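Local coordinates for extracellular solute-binding protein family 5 (Brucella melitensis, PDB 4ONY), which probably binds peptides or related solutes in the periplasm and delivers them to an ABC transporter for uptake, at residues 18-21 with 22-26; 513-516 with 517-521. All coordinates share one frame; numbering follows the deposited sequence.

Interaction 1 of 2, residues 18-21 with 22-26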
ATOM      1  N   ALA A  18       9.584  -0.646  22.201  1.00 15.48           N
ATOM      2  CA  ALA A  18       9.350  -0.310  20.801  1.00 15.42           C
ATOM      3  C   ALA A  18      10.375  -0.975  19.923  1.00 15.31           C
ATOM      4  O   ALA A  18      11.469  -1.304  20.375  1.00 16.98           O
ATOM      5  CB  ALA A  18       9.423   1.194  20.589  1.00 15.12           C
ATOM      6  N   LEU A  19      10.017  -1.169  18.678  1.00 15.10           N
ATOM      7  CA  LEU A  19      10.934  -1.694  17.678  1.00 15.48           C
ATOM      8  C   LEU A  19      10.729  -0.941  16.353  1.00 15.05           C
ATOM      9  O   LEU A  19       9.639  -0.959  15.785  1.00 14.63           O
ATOM     10  CB  LEU A  19      10.721  -3.186  17.548  1.00 16.55           C
ATOM     11  CG  LEU A  19      11.542  -3.919  16.518  1.00 17.56           C
ATOM     12  CD1 LEU A  19      13.021  -3.760  16.820  1.00 18.74           C
ATOM     13  CD2 LEU A  19      11.111  -5.369  16.519  1.00 17.89           C
ATOM     14  N   SER A  20      11.769  -0.242  15.902  1.00 14.75           N
ATOM     15  CA  SER A  20      11.703   0.564  14.694  1.00 15.07           C
ATOM     16  C   SER A  20      12.660   0.034  13.668  1.00 14.86           C
ATOM     17  O   SER A  20      13.819  -0.286  13.977  1.00 15.06           O
ATOM     18  CB  SER A  20      12.050   2.026  14.989  1.00 15.16           C
ATOM     19  OG  SER A  20      12.106   2.761  13.791  1.00 14.93           O
ATOM     20  N   MET A  21      12.187  -0.036  12.439  1.00 14.82           N
ATOM     21  CA  MET A  21      12.958  -0.631  11.349  1.00 15.19           C
ATOM     22  C   MET A  21      14.320   0.055  11.210  1.00 15.39           C
ATOM     23  O   MET A  21      15.352  -0.629  11.166  1.00 15.54           O
ATOM     24  CB  MET A  21      12.202  -0.588  10.026  1.00 15.43           C
ATOM     25  CG  MET A  21      13.034  -1.004   8.809  1.00 15.65           C
ATOM     26  SD  MET A  21      13.568  -2.732   8.960  1.00 16.11           S
ATOM     27  CE  MET A  21      14.667  -2.855   7.553  1.00 17.32           C
ATOM     28  N   HIS A  22      14.314   1.389  11.201  1.00 15.40           N
ATOM     29  CA  HIS A  22      15.531   2.190  11.077  1.00 15.71           C
ATOM     30  C   HIS A  22      15.940   2.962  12.344  1.00 16.42           C
ATOM     31  O   HIS A  22      16.772   3.875  12.282  1.00 18.03           O
ATOM     32  CB  HIS A  22      15.416   3.124   9.887  1.00 15.89           C
ATOM     33  CG  HIS A  22      15.369   2.393   8.576  1.00 16.10           C
ATOM     34  ND1 HIS A  22      14.260   2.408   7.772  1.00 15.80           N
ATOM     35  CD2 HIS A  22      16.257   1.557   7.975  1.00 16.51           C
ATOM     36  CE1 HIS A  22      14.464   1.648   6.715  1.00 15.77           C
ATOM     37  NE2 HIS A  22      15.665   1.115   6.810  1.00 16.61           N
ATOM     38  N   GLY A  23      15.413   2.571  13.505  1.00 16.36           N
ATOM     39  CA  GLY A  23      15.909   3.101  14.767  1.00 16.62           C
ATOM     40  C   GLY A  23      15.165   4.327  15.234  1.00 16.48           C
ATOM     41  O   GLY A  23      15.287   4.675  16.390  1.00 17.19           O
ATOM     42  N   ASP A  24      14.349   4.946  14.386  1.00 16.12           N
ATOM     43  CA  ASP A  24      13.608   6.171  14.760  1.00 15.82           C
ATOM     44  C   ASP A  24      12.324   5.820  15.559  1.00 15.34           C
ATOM     45  O   ASP A  24      11.418   5.179  15.039  1.00 15.12           O
ATOM     46  CB  ASP A  24      13.259   6.992  13.505  1.00 15.72           C
ATOM     47  CG  ASP A  24      12.507   6.163  12.441  1.00 15.52           C
ATOM     48  OD1 ASP A  24      13.006   5.081  12.062  1.00 14.68           O
ATOM     49  OD2 ASP A  24      11.408   6.601  11.990  1.00 15.31           O
ATOM     50  N   VAL A  25      12.267   6.234  16.819  1.00 15.39           N
ATOM     51  CA  VAL A  25      11.135   5.966  17.708  1.00 14.85           C
ATOM     52  C   VAL A  25      10.604   7.292  18.208  1.00 14.73           C
ATOM     53  O   VAL A  25      11.220   7.956  19.019  1.00 14.69           O
ATOM     54  CB  VAL A  25      11.563   5.078  18.875  1.00 15.66           C
ATOM     55  CG1 VAL A  25      10.399   4.853  19.869  1.00 15.78           C
ATOM     56  CG2 VAL A  25      12.030   3.712  18.340  1.00 15.61           C
ATOM     57  N   ALA A  26       9.425   7.665  17.735  1.00 13.78           N
ATOM     58  CA  ALA A  26       8.859   8.953  18.056  1.00 13.61           C
ATOM     59  C   ALA A  26       8.383   9.076  19.509  1.00 13.77           C
ATOM     60  O   ALA A  26       8.437  10.152  20.071  1.00 13.29           O
ATOM     61  CB  ALA A  26       7.695   9.266  17.089  1.00 13.41           C
TER

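Interaction 2 of 2, residues 513-516 with 517-521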
ATOM      1  N   SER A 513       7.178 -12.002 -13.299  1.00 22.02           N
ATOM      2  CA  SER A 513       7.643 -10.922 -12.403  1.00 20.02           C
ATOM      3  C   SER A 513       6.810  -9.672 -12.616  1.00 19.16           C
ATOM      4  O   SER A 513       5.951  -9.599 -13.543  1.00 18.31           O
ATOM      5  CB  SER A 513       9.108 -10.569 -12.676  1.00 19.39           C
ATOM      6  OG  SER A 513       9.252  -9.700 -13.776  1.00 17.09           O
ATOM      7  N   PHE A 514       7.046  -8.691 -11.759  1.00 18.88           N
ATOM      8  CA  PHE A 514       6.296  -7.421 -11.801  1.00 18.76           C
ATOM      9  C   PHE A 514       7.099  -6.317 -12.499  1.00 16.08           C
ATOM     10  O   PHE A 514       6.773  -5.109 -12.384  1.00 15.12           O
ATOM     11  CB  PHE A 514       5.896  -7.001 -10.373  1.00 21.18           C
ATOM     12  CG  PHE A 514       5.008  -8.020  -9.696  1.00 26.28           C
ATOM     13  CD1 PHE A 514       3.640  -8.064  -9.987  1.00 31.46           C
ATOM     14  CD2 PHE A 514       5.532  -8.968  -8.840  1.00 29.73           C
ATOM     15  CE1 PHE A 514       2.811  -9.031  -9.422  1.00 34.34           C
ATOM     16  CE2 PHE A 514       4.714  -9.947  -8.265  1.00 32.57           C
ATOM     17  CZ  PHE A 514       3.359  -9.984  -8.566  1.00 33.90           C
ATOM     18  N   ASN A 515       8.158  -6.702 -13.206  1.00 14.74           N
ATOM     19  CA  ASN A 515       8.998  -5.690 -13.897  1.00 13.97           C
ATOM     20  C   ASN A 515       8.403  -5.442 -15.281  1.00 13.94           C
ATOM     21  O   ASN A 515       8.945  -5.892 -16.303  1.00 13.97           O
ATOM     22  CB  ASN A 515      10.425  -6.221 -13.998  1.00 13.81           C
ATOM     23  CG  ASN A 515      11.435  -5.169 -14.474  1.00 13.12           C
ATOM     24  OD1 ASN A 515      11.092  -4.105 -15.008  1.00 11.79           O
ATOM     25  ND2 ASN A 515      12.680  -5.461 -14.224  1.00 13.19           N
ATOM     26  N   PHE A 516       7.282  -4.755 -15.316  1.00 13.95           N
ATOM     27  CA  PHE A 516       6.538  -4.602 -16.575  1.00 14.57           C
ATOM     28  C   PHE A 516       7.248  -3.773 -17.610  1.00 13.90           C
ATOM     29  O   PHE A 516       7.042  -3.994 -18.783  1.00 14.44           O
ATOM     30  CB  PHE A 516       5.137  -4.077 -16.273  1.00 15.31           C
ATOM     31  CG  PHE A 516       4.368  -4.989 -15.338  1.00 16.69           C
ATOM     32  CD1 PHE A 516       4.155  -6.341 -15.659  1.00 17.81           C
ATOM     33  CD2 PHE A 516       3.877  -4.528 -14.164  1.00 17.94           C
ATOM     34  CE1 PHE A 516       3.468  -7.192 -14.805  1.00 18.10           C
ATOM     35  CE2 PHE A 516       3.185  -5.380 -13.305  1.00 18.14           C
ATOM     36  CZ  PHE A 516       2.968  -6.681 -13.635  1.00 18.12           C
ATOM     37  N   ALA A 517       8.066  -2.801 -17.200  1.00 13.36           N
ATOM     38  CA  ALA A 517       8.836  -2.005 -18.166  1.00 12.67           C
ATOM     39  C   ALA A 517      10.107  -2.689 -18.652  1.00 12.95           C
ATOM     40  O   ALA A 517      10.703  -2.234 -19.660  1.00 13.06           O
ATOM     41  CB  ALA A 517       9.202  -0.656 -17.591  1.00 13.01           C
ATOM     42  N   GLY A 518      10.512  -3.788 -18.004  1.00 12.53           N
ATOM     43  CA  GLY A 518      11.746  -4.465 -18.358  1.00 13.10           C
ATOM     44  C   GLY A 518      12.989  -3.670 -17.965  1.00 12.95           C
ATOM     45  O   GLY A 518      13.947  -3.593 -18.721  1.00 12.54           O
ATOM     46  N   VAL A 519      12.961  -3.049 -16.779  1.00 12.66           N
ATOM     47  CA  VAL A 519      14.129  -2.308 -16.289  1.00 12.85           C
ATOM     48  C   VAL A 519      15.273  -3.278 -15.985  1.00 13.20           C
ATOM     49  O   VAL A 519      15.036  -4.329 -15.354  1.00 13.24           O
ATOM     50  CB  VAL A 519      13.756  -1.510 -15.035  1.00 12.61           C
ATOM     51  CG1 VAL A 519      14.948  -0.718 -14.516  1.00 12.42           C
ATOM     52  CG2 VAL A 519      12.613  -0.570 -15.356  1.00 12.55           C
ATOM     53  N   ALA A 520      16.479  -2.951 -16.443  1.00 13.71           N
ATOM     54  CA  ALA A 520      17.716  -3.701 -16.125  1.00 14.93           C
ATOM     55  C   ALA A 520      18.916  -2.778 -16.217  1.00 16.16           C
ATOM     56  O   ALA A 520      19.507  -2.584 -17.287  1.00 16.61           O
ATOM     57  CB  ALA A 520      17.925  -4.916 -17.043  1.00 15.41           C
ATOM     58  N   ASP A 521      19.256  -2.176 -15.092  1.00 16.10           N
ATOM     59  CA  ASP A 521      20.217  -1.098 -15.063  1.00 16.35           C
ATOM     60  C   ASP A 521      20.973  -1.282 -13.762  1.00 16.59           C
ATOM     61  O   ASP A 521      20.386  -1.294 -12.690  1.00 15.73           O
ATOM     62  CB  ASP A 521      19.524   0.254 -15.065  1.00 16.57           C
ATOM     63  CG  ASP A 521      20.501   1.428 -15.133  1.00 17.64           C
ATOM     64  OD1 ASP A 521      21.701   1.247 -14.857  1.00 19.21           O
ATOM     65  OD2 ASP A 521      20.040   2.559 -15.419  1.00 18.98           O
TER
HETATM   66  O   HOH W   1       9.133  -2.111 -14.612  1.00 12.57           O

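Interaction 1 of 2, residues 18-21 with 22-26
A beta turn from Ser20 to Gly23, at the end of strand 18-20, brings Gly23, Asp24 and Val25 back against Ser20. The strand pairs antiparallel with strand 97-108, and the turn carries the chain out of that sheet. Its backbone closure is weak: Gly23 N donates to Ser20 O at 3.3 Å. Gly23 takes a positive phi of 92°, a backbone shape that suits glycine. The firmer tie comes from a side chain. With Ser20 OG trans to its own backbone N (chi1 174°), the hydroxyl reaches over the turn and donates to Asp24 O at 2.8 Å. It approaches from above the carbonyl plane, 44° out of it. Asp24 O also accepts from Thr97 OG1, which ties the turn to the start of the neighbouring strand. Asp24 curls its carboxylate back, so OD1 stands 3.0 Å from Ser20 OG. The two methyls of Val25 lie along the strand: CG2 meets Ser20 CB at 3.8 Å and CG1 meets Ala18 CB at 3.9 Å. At the bend, Met21 and His22 run side by side. Met21 CG makes a CH-pi contact over one face of the imidazole, 3.8 Å from the ring centroid.

Interaction 2 of 2, residues 513-516 with 517-521
The side chain of Asn515 reaches forward to Val519 and holds it with both ends of its amide. CB leads to CG, which is trans to the backbone N (chi1 -170°), and this carries the amide alongside the backbone of Gly518 and Val519. Asn515 OD1 accepts from Val519 N at 2.8 Å. That donor is tilted 25° from the carbonyl plane. Asn515 OD1 also lies 3.7 Å from Val519 CB, so the start of the valine side chain packs beside it. A water lies 2.8 Å from Asn515 OD1, to which it can donate, and accepts from Ala517 N at 2.9 Å. On the other branch, Asn515 ND2 donates to Val519 O at 2.8 Å. This bond lies in the carbonyl plane on a lone pair, and the acceptor is close to the plane of the asparagine amide. With both branches bonded, the rotation of the amide is fixed. ND2 also donates to Ser507 OG.

The backbone here makes a type I beta turn from Asn515 to Gly518, a few residues before helix 522-533. Gly518 N closes it by donating to Asn515 O at 3.1 Å, from well above the carbonyl plane. Gly518 ends the turn at a positive phi, as glycine readily does. Just upstream, Ser513 forms an ST turn: Ser513 OG accepts from Asn515 N at 3.2 Å, and it is also bonded to Ser507 O. Arg318 NH2 donates to Asn515 O as well, and Phe516 O accepts from Tyr482 OH.

How the interactions relate
From the N terminus, the chain first meets interaction 1, where residues 18-26 turn back at the end of strand 18-20. The next strand, 46-52, belongs to another sheet. Almost 490 residues later, interaction 2 closes a second local turn between helices 499-503 and 522-533. The two are in series and neither nests nor crosses. Their centres lie about 32 Å apart, and their nearest atoms about 20 Å apart, without touching. Interaction 1 is tied to strand 97-108 and also reaches helix 537-553 through His22 and Asp24 on Arg537. Interaction 2 is tied to strand 310-315 and the loop after it, and leads into helix 522-533.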